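Local coordinates for protein putative metal-dependent isothiocyanate hydrolase SaxA (Pectobacterium carotovorum, PDB 6BRM) that probably hydrolyses isothiocyanates, the toxic defence compounds of cruciferous plants, at a two-zinc centre held in a metallo-beta-lactamase fold, at residues L3-L11 with V218-C228; D164-L175 with P197-T208. One frame throughout, in Å; residues are numbered along the deposited sequence. Where two conformers were deposited one is given.

Contact 1 (L3-L11 with V218-C228); sequences LTQIRNATL and VASHMESINHC. With ZN (zinc ion), chain M.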
loop_
_atom_site.group_PDB
_atom_site.type_symbol
_atom_site.label_atom_id
_atom_site.label_comp_id
_atom_site.label_asym_id
_atom_site.label_seq_id
_atom_site.Cartn_x
_atom_site.Cartn_y
_atom_site.Cartn_z
ATOM N N LEU B 3 22.514 -15.293 7.949
ATOM C CA LEU B 3 21.081 -15.570 8.054
ATOM C C LEU B 3 20.902 -17.080 8.212
ATOM O O LEU B 3 21.415 -17.849 7.394
ATOM C CB LEU B 3 20.345 -15.086 6.794
ATOM C CG LEU B 3 18.846 -14.738 6.870
ATOM C CD1 LEU B 3 18.230 -14.770 5.479
ATOM C CD2 LEU B 3 18.040 -15.637 7.799
ATOM N N THR B 4 20.180 -17.492 9.255
ATOM C CA THR B 4 19.841 -18.897 9.482
ATOM C C THR B 4 18.335 -19.084 9.325
ATOM O O THR B 4 17.558 -18.428 10.012
ATOM C CB THR B 4 20.244 -19.359 10.903
ATOM O OG1 THR B 4 21.545 -18.857 11.235
ATOM C CG2 THR B 4 20.248 -20.880 11.007
ATOM N N GLN B 5 17.928 -19.966 8.414
ATOM C CA GLN B 5 16.539 -20.421 8.350
ATOM C C GLN B 5 16.326 -21.361 9.532
ATOM O O GLN B 5 17.105 -22.303 9.716
ATOM C CB GLN B 5 16.272 -21.150 7.025
ATOM C CG GLN B 5 14.854 -21.695 6.828
ATOM C CD GLN B 5 13.783 -20.619 6.755
ATOM O OE1 GLN B 5 14.065 -19.455 6.473
ATOM N NE2 GLN B 5 12.542 -21.010 7.003
ATOM N N ILE B 6 15.301 -21.089 10.342
ATOM C CA ILE B 6 14.919 -21.969 11.455
ATOM C C ILE B 6 13.752 -22.846 10.987
ATOM O O ILE B 6 13.974 -23.995 10.612
ATOM C CB ILE B 6 14.600 -21.169 12.748
ATOM C CG1 ILE B 6 15.839 -20.399 13.236
ATOM C CG2 ILE B 6 14.065 -22.083 13.848
ATOM C CD1 ILE B 6 16.949 -21.247 13.834
ATOM N N ARG B 7 12.530 -22.304 10.986
ATOM C CA ARG B 7 11.348 -22.987 10.434
ATOM C C ARG B 7 10.209 -21.980 10.233
ATOM O O ARG B 7 9.961 -21.144 11.104
ATOM C CB ARG B 7 10.900 -24.163 11.323
ATOM C CG ARG B 7 10.474 -23.791 12.741
ATOM C CD ARG B 7 8.965 -23.890 12.963
ATOM N NE ARG B 7 8.575 -25.194 13.511
ATOM C CZ ARG B 7 8.618 -25.544 14.802
ATOM N NH1 ARG B 7 9.042 -24.701 15.742
ATOM N NH2 ARG B 7 8.231 -26.767 15.164
ATOM N N ASN B 8 9.533 -22.071 9.087
ATOM C CA ASN B 8 8.544 -21.076 8.640
ATOM C C ASN B 8 9.244 -19.714 8.436
ATOM O O ASN B 8 10.284 -19.679 7.771
ATOM C CB ASN B 8 7.324 -21.035 9.586
ATOM C CG ASN B 8 6.073 -20.467 8.921
ATOM O OD1 ASN B 8 5.708 -20.855 7.807
ATOM N ND2 ASN B 8 5.409 -19.545 9.608
ATOM N N ALA B 9 8.707 -18.614 8.976
ATOM C CA ALA B 9 9.333 -17.292 8.866
ATOM C C ALA B 9 10.296 -17.004 10.019
ATOM O O ALA B 9 10.883 -15.918 10.076
ATOM C CB ALA B 9 8.262 -16.214 8.799
ATOM N N THR B 10 10.446 -17.960 10.939
ATOM C CA THR B 10 11.405 -17.840 12.028
ATOM C C THR B 10 12.828 -17.941 11.476
ATOM O O THR B 10 13.129 -18.817 10.657
ATOM C CB THR B 10 11.174 -18.918 13.103
ATOM O OG1 THR B 10 9.783 -18.954 13.446
ATOM C CG2 THR B 10 11.997 -18.638 14.356
ATOM N N LEU B 11 13.681 -17.016 11.911
ATOM C CA LEU B 11 15.077 -16.973 11.484
ATOM C C LEU B 11 15.903 -16.110 12.427
ATOM O O LEU B 11 15.369 -15.191 13.057
ATOM C CB LEU B 11 15.188 -16.460 10.042
ATOM C CG LEU B 11 14.330 -15.268 9.592
ATOM C CD1 LEU B 11 15.046 -13.947 9.823
ATOM C CD2 LEU B 11 13.954 -15.407 8.124
ATOM N N VAL B 218 16.030 -15.457 -1.067
ATOM C CA VAL B 218 15.977 -16.509 -0.048
ATOM C C VAL B 218 14.511 -16.860 0.219
ATOM O O VAL B 218 13.761 -16.045 0.759
ATOM C CB VAL B 218 16.663 -16.069 1.264
ATOM C CG1 VAL B 218 16.524 -17.141 2.345
ATOM C CG2 VAL B 218 18.130 -15.740 1.009
ATOM N N ALA B 219 14.112 -18.072 -0.169
ATOM C CA ALA B 219 12.752 -18.561 0.058
ATOM C C ALA B 219 12.571 -18.978 1.516
ATOM O O ALA B 219 13.504 -19.484 2.146
ATOM C CB ALA B 219 12.447 -19.725 -0.870
ATOM N N SER B 220 11.365 -18.761 2.040
ATOM C CA SER B 220 11.048 -19.017 3.447
ATOM C C SER B 220 9.533 -19.114 3.630
ATOM O O SER B 220 8.781 -18.919 2.675
ATOM C CB SER B 220 11.626 -17.902 4.329
ATOM O OG SER B 220 11.370 -18.122 5.712
ATOM N N HIS B 221 9.102 -19.429 4.851
ATOM C CA HIS B 221 7.678 -19.525 5.208
ATOM C C HIS B 221 6.974 -20.683 4.470
ATOM O O HIS B 221 5.858 -20.515 3.974
ATOM C CB HIS B 221 6.976 -18.170 4.959
ATOM C CG HIS B 221 5.705 -17.971 5.733
ATOM N ND1 HIS B 221 4.645 -18.850 5.674
ATOM C CD2 HIS B 221 5.308 -16.964 6.548
ATOM C CE1 HIS B 221 3.665 -18.407 6.443
ATOM N NE2 HIS B 221 4.037 -17.257 6.978
ATOM N N MET B 222 7.618 -21.852 4.409
ATOM C CA MET B 222 7.000 -23.051 3.803
ATOM C C MET B 222 7.450 -24.379 4.432
ATOM O O MET B 222 8.530 -24.463 5.013
ATOM C CB MET B 222 7.226 -23.068 2.286
ATOM C CG MET B 222 8.671 -22.974 1.835
ATOM S SD MET B 222 8.800 -22.742 0.047
ATOM C CE MET B 222 10.548 -22.395 -0.093
ATOM N N GLU B 223 6.595 -25.400 4.300
ATOM C CA GLU B 223 6.791 -26.742 4.896
ATOM C C GLU B 223 6.904 -26.692 6.423
ATOM O O GLU B 223 7.848 -27.228 7.015
ATOM C CB GLU B 223 7.998 -27.459 4.280
ATOM C CG GLU B 223 7.933 -27.589 2.767
ATOM C CD GLU B 223 9.016 -28.491 2.208
ATOM O OE1 GLU B 223 10.121 -28.550 2.786
ATOM O OE2 GLU B 223 8.766 -29.138 1.175
ATOM N N SER B 224 5.924 -26.035 7.038
ATOM C CA SER B 224 5.910 -25.783 8.487
ATOM C C SER B 224 4.494 -25.744 9.055
ATOM O O SER B 224 4.249 -26.302 10.125
ATOM C CB SER B 224 6.616 -24.471 8.807
ATOM O OG SER B 224 7.924 -24.443 8.266
ATOM N N ILE B 225 3.586 -25.045 8.374
ATOM C CA ILE B 225 2.149 -25.151 8.643
ATOM C C ILE B 225 1.457 -25.679 7.384
ATOM O O ILE B 225 1.824 -25.302 6.268
ATOM C CB ILE B 225 1.534 -23.815 9.144
ATOM C CG1 ILE B 225 1.475 -22.749 8.040
ATOM C CG2 ILE B 225 2.320 -23.295 10.346
ATOM C CD1 ILE B 225 1.008 -21.390 8.523
ATOM N N ASN B 226 0.466 -26.553 7.570
ATOM C CA ASN B 226 -0.190 -27.254 6.449
ATOM C C ASN B 226 -0.908 -26.365 5.420
ATOM O O ASN B 226 -1.121 -26.789 4.281
ATOM C CB ASN B 226 -1.153 -28.344 6.967
ATOM C CG ASN B 226 -2.368 -27.781 7.698
ATOM O OD1 ASN B 226 -2.329 -26.684 8.254
ATOM N ND2 ASN B 226 -3.451 -28.551 7.712
ATOM N N HIS B 227 -1.262 -25.142 5.814
ATOM C CA HIS B 227 -1.999 -24.219 4.941
ATOM C C HIS B 227 -1.133 -23.630 3.820
ATOM O O HIS B 227 -1.662 -23.214 2.788
ATOM C CB HIS B 227 -2.639 -23.105 5.771
ATOM C CG HIS B 227 -3.486 -23.614 6.896
ATOM N ND1 HIS B 227 -4.755 -24.113 6.706
ATOM C CD2 HIS B 227 -3.233 -23.724 8.222
ATOM C CE1 HIS B 227 -5.255 -24.495 7.868
ATOM N NE2 HIS B 227 -4.350 -24.272 8.803
ATOM N N CYS B 228 0.185 -23.598 4.025
ATOM C CA CYS B 228 1.140 -23.196 2.987
ATOM C C CYS B 228 1.306 -24.323 1.960
ATOM O O CYS B 228 1.936 -25.344 2.249
ATOM C CB CYS B 228 2.493 -22.838 3.619
ATOM S SG CYS B 228 2.409 -21.512 4.854
HETATM ZN ZN ZN M . 2.451 -16.199 8.109
HETATM O O HOH W 1 0.635 -15.781 9.290
HETATM O O HOH W 2 0.975 -16.955 6.662
#
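Strands 3-7 and 218-220 run almost parallel, their axes 19° apart and 9.3 Å at closest approach, and the backbones come together just beyond them, where the CA atoms of Asn8 and His221 lie 3.9 Å apart. Asn8 sits in the type II' turn from Arg7 to Thr10, next to a classic beta bulge in which Ile6 and Arg7 both face Thr10. Its carbonyl is the polar centre of the contact. Gln5 NE2 gives Asn8 O a 2.7 Å hydrogen bond, and His221 N adds a weak one of 3.2 Å. Ser220 OG lies 2.8 Å from the same Asn8 O and 3.1 Å from Gln5 OE1, which leaves open which of the two oxygens its hydroxyl serves. Gln5 gets there by a bend at chi2 (65°), which turns its amide back alongside the turn. The side chains of Asn8 and His221 lie side by side and point the same way, amide and ring planes 61° apart, with Asn8 OD1 over one face of the imidazole. Asn8 ND2 donates a hydrogen bond to the carbonyl of Asp71, itself a zinc ligand. On the Ser224 side, Asn8 CB packs on Ser224 CB at 3.6 Å. His221 NE2 binds one zinc ion at 2.2 Å, with Asp71, His72 and Asp164 completing the protein ligands. His221, directly after strand 216-220, is the last zinc ligand in the chain, as expected for a dinuclear metallo-beta-lactamase-fold site.

Contact 2 (D164-L175 with P197-T208); sequences DTVWVKPYVKSL and PIIMGKEDTLRT. With ZN (zinc ion), chain L; ZN (zinc ion), chain M.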
loop_
_atom_site.group_PDB
_atom_site.type_symbol
_atom_site.label_atom_id
_atom_site.label_comp_id
_atom_site.label_asym_id
_atom_site.label_seq_id
_atom_site.Cartn_x
_atom_site.Cartn_y
_atom_site.Cartn_z
ATOM N N ASP B 164 4.910 -11.194 5.468
ATOM C CA ASP B 164 3.605 -11.664 5.003
ATOM C C ASP B 164 2.883 -10.593 4.189
ATOM O O ASP B 164 2.027 -9.870 4.701
ATOM C CB ASP B 164 2.730 -12.119 6.182
ATOM C CG ASP B 164 3.092 -13.510 6.698
ATOM O OD1 ASP B 164 4.207 -13.991 6.400
ATOM O OD2 ASP B 164 2.242 -14.124 7.394
ATOM N N THR B 165 3.245 -10.513 2.911
ATOM C CA THR B 165 2.586 -9.635 1.945
ATOM C C THR B 165 2.451 -10.360 0.604
ATOM O O THR B 165 3.300 -11.177 0.273
ATOM C CB THR B 165 3.370 -8.310 1.745
ATOM O OG1 THR B 165 2.705 -7.490 0.772
ATOM C CG2 THR B 165 4.816 -8.551 1.291
ATOM N N VAL B 166 1.380 -10.078 -0.141
ATOM C CA VAL B 166 1.309 -10.437 -1.565
ATOM C C VAL B 166 1.894 -9.277 -2.380
ATOM O O VAL B 166 2.308 -8.253 -1.812
ATOM C CB VAL B 166 -0.131 -10.791 -2.042
ATOM C CG1 VAL B 166 -0.766 -11.825 -1.120
ATOM C CG2 VAL B 166 -1.023 -9.555 -2.173
ATOM N N TRP B 167 1.940 -9.439 -3.699
ATOM C CA TRP B 167 2.458 -8.392 -4.581
ATOM C C TRP B 167 1.538 -7.160 -4.590
ATOM O O TRP B 167 0.436 -7.194 -5.148
ATOM C CB TRP B 167 2.656 -8.923 -6.005
ATOM C CG TRP B 167 3.428 -7.992 -6.889
ATOM C CD1 TRP B 167 2.976 -6.837 -7.463
ATOM C CD2 TRP B 167 4.789 -8.141 -7.312
ATOM N NE1 TRP B 167 3.972 -6.256 -8.209
ATOM C CE2 TRP B 167 5.096 -7.034 -8.134
ATOM C CE3 TRP B 167 5.781 -9.099 -7.072
ATOM C CZ2 TRP B 167 6.351 -6.861 -8.726
ATOM C CZ3 TRP B 167 7.031 -8.924 -7.652
ATOM C CH2 TRP B 167 7.306 -7.812 -8.473
ATOM N N VAL B 168 2.008 -6.089 -3.947
ATOM C CA VAL B 168 1.413 -4.749 -4.065
ATOM C C VAL B 168 2.528 -3.756 -4.398
ATOM O O VAL B 168 3.702 -4.113 -4.318
ATOM C CB VAL B 168 0.643 -4.343 -2.790
ATOM C CG1 VAL B 168 -0.655 -5.118 -2.707
ATOM C CG2 VAL B 168 1.467 -4.565 -1.523
ATOM N N LYS B 169 2.180 -2.528 -4.779
ATOM C CA LYS B 169 3.208 -1.555 -5.219
ATOM C C LYS B 169 4.117 -1.034 -4.088
ATOM O O LYS B 169 5.265 -0.680 -4.362
ATOM C CB LYS B 169 2.608 -0.403 -6.060
ATOM C CG LYS B 169 2.609 0.995 -5.444
ATOM C CD LYS B 169 1.985 1.991 -6.407
ATOM C CE LYS B 169 2.087 3.414 -5.892
ATOM N NZ LYS B 169 1.406 3.618 -4.588
ATOM N N PRO B 170 3.627 -0.983 -2.829
ATOM C CA PRO B 170 4.555 -0.696 -1.723
ATOM C C PRO B 170 5.728 -1.681 -1.599
ATOM O O PRO B 170 6.794 -1.310 -1.092
ATOM C CB PRO B 170 3.653 -0.771 -0.491
ATOM C CG PRO B 170 2.332 -0.325 -0.996
ATOM C CD PRO B 170 2.229 -0.954 -2.359
ATOM N N TYR B 171 5.521 -2.920 -2.048
ATOM C CA TYR B 171 6.605 -3.887 -2.156
ATOM C C TYR B 171 7.556 -3.536 -3.310
ATOM O O TYR B 171 8.771 -3.609 -3.153
ATOM C CB TYR B 171 6.050 -5.311 -2.318
ATOM C CG TYR B 171 7.124 -6.323 -2.599
ATOM C CD1 TYR B 171 7.944 -6.784 -1.577
ATOM C CD2 TYR B 171 7.351 -6.787 -3.891
ATOM C CE1 TYR B 171 8.951 -7.699 -1.826
ATOM C CE2 TYR B 171 8.356 -7.701 -4.154
ATOM C CZ TYR B 171 9.152 -8.154 -3.115
ATOM O OH TYR B 171 10.155 -9.053 -3.334
ATOM N N VAL B 172 7.001 -3.165 -4.462
ATOM C CA VAL B 172 7.801 -2.788 -5.640
ATOM C C VAL B 172 8.633 -1.532 -5.378
ATOM O O VAL B 172 9.820 -1.500 -5.709
ATOM C CB VAL B 172 6.919 -2.579 -6.901
ATOM C CG1 VAL B 172 7.756 -2.108 -8.093
ATOM C CG2 VAL B 172 6.184 -3.865 -7.246
ATOM N N LYS B 173 8.011 -0.509 -4.794
ATOM C CA LYS B 173 8.719 0.730 -4.426
ATOM C C LYS B 173 9.847 0.527 -3.408
ATOM O O LYS B 173 10.818 1.285 -3.405
ATOM C CB LYS B 173 7.740 1.782 -3.892
ATOM C CG LYS B 173 6.841 2.381 -4.963
ATOM C CD LYS B 173 5.800 3.318 -4.371
ATOM C CE LYS B 173 6.401 4.627 -3.877
ATOM N NZ LYS B 173 5.359 5.532 -3.315
ATOM N N SER B 174 9.709 -0.480 -2.542
ATOM C CA SER B 174 10.762 -0.833 -1.583
ATOM C C SER B 174 11.980 -1.457 -2.265
ATOM O O SER B 174 13.111 -1.183 -1.874
ATOM C CB SER B 174 10.218 -1.774 -0.513
ATOM O OG SER B 174 9.152 -1.155 0.180
ATOM N N LEU B 175 11.744 -2.297 -3.273
ATOM C CA LEU B 175 12.823 -2.838 -4.108
ATOM C C LEU B 175 13.502 -1.730 -4.912
ATOM O O LEU B 175 14.722 -1.729 -5.055
ATOM C CB LEU B 175 12.298 -3.914 -5.071
ATOM C CG LEU B 175 11.672 -5.198 -4.508
ATOM C CD1 LEU B 175 11.117 -6.047 -5.644
ATOM C CD2 LEU B 175 12.670 -5.997 -3.684
ATOM N N PRO B 197 -4.746 -15.924 -3.002
ATOM C CA PRO B 197 -3.539 -15.976 -2.157
ATOM C C PRO B 197 -3.424 -14.864 -1.105
ATOM O O PRO B 197 -3.819 -13.723 -1.367
ATOM C CB PRO B 197 -2.395 -15.869 -3.170
ATOM C CG PRO B 197 -2.954 -16.437 -4.424
ATOM C CD PRO B 197 -4.406 -16.049 -4.434
ATOM N N ILE B 198 -2.902 -15.224 0.071
ATOM C CA ILE B 198 -2.705 -14.295 1.198
ATOM C C ILE B 198 -1.234 -13.936 1.473
ATOM O O ILE B 198 -0.962 -13.002 2.239
ATOM C CB ILE B 198 -3.358 -14.813 2.509
ATOM C CG1 ILE B 198 -2.857 -16.217 2.882
ATOM C CG2 ILE B 198 -4.875 -14.813 2.376
ATOM C CD1 ILE B 198 -3.046 -16.564 4.342
ATOM N N ILE B 199 -0.307 -14.691 0.877
ATOM C CA ILE B 199 1.125 -14.396 0.909
ATOM C C ILE B 199 1.730 -14.722 -0.471
ATOM O O ILE B 199 0.993 -15.061 -1.403
ATOM C CB ILE B 199 1.840 -15.159 2.061
ATOM C CG1 ILE B 199 1.630 -16.675 1.952
ATOM C CG2 ILE B 199 1.354 -14.666 3.421
ATOM C CD1 ILE B 199 2.449 -17.469 2.949
ATOM N N MET B 200 3.054 -14.621 -0.610
ATOM C CA MET B 200 3.716 -14.824 -1.910
ATOM C C MET B 200 3.814 -16.301 -2.282
ATOM O O MET B 200 3.608 -17.185 -1.445
ATOM C CB MET B 200 5.118 -14.202 -1.925
ATOM C CG MET B 200 5.156 -12.759 -1.458
ATOM S SD MET B 200 6.569 -11.797 -2.013
ATOM C CE MET B 200 5.778 -10.559 -3.039
ATOM N N GLY B 201 4.140 -16.546 -3.550
ATOM C CA GLY B 201 4.305 -17.897 -4.080
ATOM C C GLY B 201 5.492 -18.003 -5.013
ATOM O O GLY B 201 6.461 -17.251 -4.889
ATOM N N LYS B 202 5.411 -18.952 -5.943
ATOM C CA LYS B 202 6.467 -19.167 -6.935
ATOM C C LYS B 202 6.525 -18.036 -7.968
ATOM O O LYS B 202 7.616 -17.566 -8.290
ATOM C CB LYS B 202 6.327 -20.543 -7.617
ATOM C CG LYS B 202 5.113 -20.729 -8.522
ATOM C CD LYS B 202 4.856 -22.203 -8.815
ATOM C CE LYS B 202 3.709 -22.389 -9.798
ATOM N NZ LYS B 202 3.443 -23.824 -10.085
ATOM N N GLU B 203 5.363 -17.593 -8.462
ATOM C CA GLU B 203 5.286 -16.499 -9.455
ATOM C C GLU B 203 5.978 -15.218 -8.991
ATOM O O GLU B 203 6.637 -14.540 -9.781
ATOM C CB GLU B 203 3.827 -16.171 -9.809
ATOM C CG GLU B 203 3.169 -17.151 -10.772
ATOM C CD GLU B 203 1.820 -16.658 -11.278
ATOM O OE1 GLU B 203 0.798 -17.329 -11.007
ATOM O OE2 GLU B 203 1.778 -15.595 -11.941
ATOM N N ASP B 204 5.829 -14.905 -7.705
ATOM C CA ASP B 204 6.396 -13.690 -7.120
ATOM C C ASP B 204 7.924 -13.735 -6.998
ATOM O O ASP B 204 8.556 -12.693 -6.866
ATOM C CB ASP B 204 5.753 -13.408 -5.760
ATOM C CG ASP B 204 4.252 -13.147 -5.861
ATOM O OD1 ASP B 204 3.611 -13.670 -6.793
ATOM O OD2 ASP B 204 3.703 -12.427 -5.003
ATOM N N THR B 205 8.509 -14.933 -7.037
ATOM C CA THR B 205 9.966 -15.102 -7.128
ATOM C C THR B 205 10.524 -14.572 -8.457
ATOM O O THR B 205 11.548 -13.889 -8.470
ATOM C CB THR B 205 10.370 -16.589 -6.969
ATOM O OG1 THR B 205 9.921 -17.078 -5.700
ATOM C CG2 THR B 205 11.872 -16.771 -7.064
ATOM N N LEU B 206 9.859 -14.905 -9.563
ATOM C CA LEU B 206 10.289 -14.471 -10.898
ATOM C C LEU B 206 10.064 -12.971 -11.135
ATOM O O LEU B 206 10.957 -12.286 -11.643
ATOM C CB LEU B 206 9.562 -15.281 -11.981
ATOM C CG LEU B 206 10.038 -15.146 -13.433
ATOM C CD1 LEU B 206 11.468 -15.639 -13.608
ATOM C CD2 LEU B 206 9.102 -15.910 -14.356
ATOM N N ARG B 207 8.884 -12.477 -10.765
ATOM C CA ARG B 207 8.520 -11.069 -10.950
ATOM C C ARG B 207 9.448 -10.082 -10.226
ATOM O O ARG B 207 9.664 -8.969 -10.711
ATOM C CB ARG B 207 7.067 -10.844 -10.518
ATOM C CG ARG B 207 6.048 -11.334 -11.536
ATOM C CD ARG B 207 4.675 -11.546 -10.919
ATOM N NE ARG B 207 3.638 -11.693 -11.939
ATOM C CZ ARG B 207 3.482 -12.770 -12.702
ATOM N NH1 ARG B 207 4.297 -13.807 -12.570
ATOM N NH2 ARG B 207 2.508 -12.810 -13.601
ATOM N N THR B 208 9.987 -10.491 -9.076
ATOM C CA THR B 208 11.008 -9.706 -8.357
ATOM C C THR B 208 12.334 -9.661 -9.105
ATOM O O THR B 208 12.937 -8.596 -9.252
ATOM C CB THR B 208 11.333 -10.302 -6.970
ATOM O OG1 THR B 208 11.625 -11.698 -7.092
ATOM C CG2 THR B 208 10.193 -10.120 -6.034
HETATM ZN ZN ZN L . 0.546 -13.664 8.750
HETATM ZN ZN ZN M . 2.451 -16.199 8.109
HETATM O O HOH W 1 0.635 -15.781 9.290
HETATM O O HOH W 2 0.975 -16.955 6.662
#
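Met200 reaches across from the loop before helix 203-208 and lays its CE methyl over one face of the Tyr171 ring, 4.1 Å from the centroid and 13° off the normal. The chain is extended through chi2 and bends at chi3 (116°), which carries CE over the ring; SD lies above the same face, farther off: a Met-aromatic contact. Leu175 CG lies over the opposite face, so the phenol is held between two aliphatic groups, while Thr208 CG2 meets the ring edge in its plane, 3.6 Å from Tyr171 CE2. Trp167 has its CG anti to the backbone N (chi1 -169°), which extends the indole toward helix 203-208, with Tyr171 CD2 over one of its faces. There Trp167 CZ3 meets Arg207 CB at 3.4 Å, and Thr208 N lies at the ring edge. The indole NE1 is hydrogen-bonded to the Tyr134 carbonyl of the second subunit, placing this end of the contact at the dimer interface. Nearer the metals, Val166 CG1 presses on the backbone of the other loop, 3.5 Å from Ile199 N. Ile199 CG2 packs alongside the Asp164 carboxylate, 3.9 Å from Asp164 CG. Asp164 OD2 bridges the two zinc ions, at 2.2 Å from each, and Asn186 ND2 donates a hydrogen bond to OD1. No hydrogen bond joins the two segments; apolar packing joins the loops and following helices beside the bridging aspartate of the metallo-beta-lactamase dinuclear site.

Both contacts are buried and meet at one zinc ion, where contact 1 supplies His221 and contact 2 supplies Asp164, with water 1 and water 2 common to both; Asp164 of contact 2 also binds the other zinc. They also touch directly: His221 CD2 is 3.2 Å from Asp164 OD1, and Ile199 packs on the imidazole. Contact 1 lies nearer the centre of the chain, where strands of the two large sheets come together, and relies on polar bonds around a turn. Contact 2, nested within the chain loop that contact 1 closes, sits farther out, on two loops and the helices that follow them, is held by apolar and aromatic packing, and reaches the second subunit. Helix 203-211 and strand 216-220 are consecutive elements.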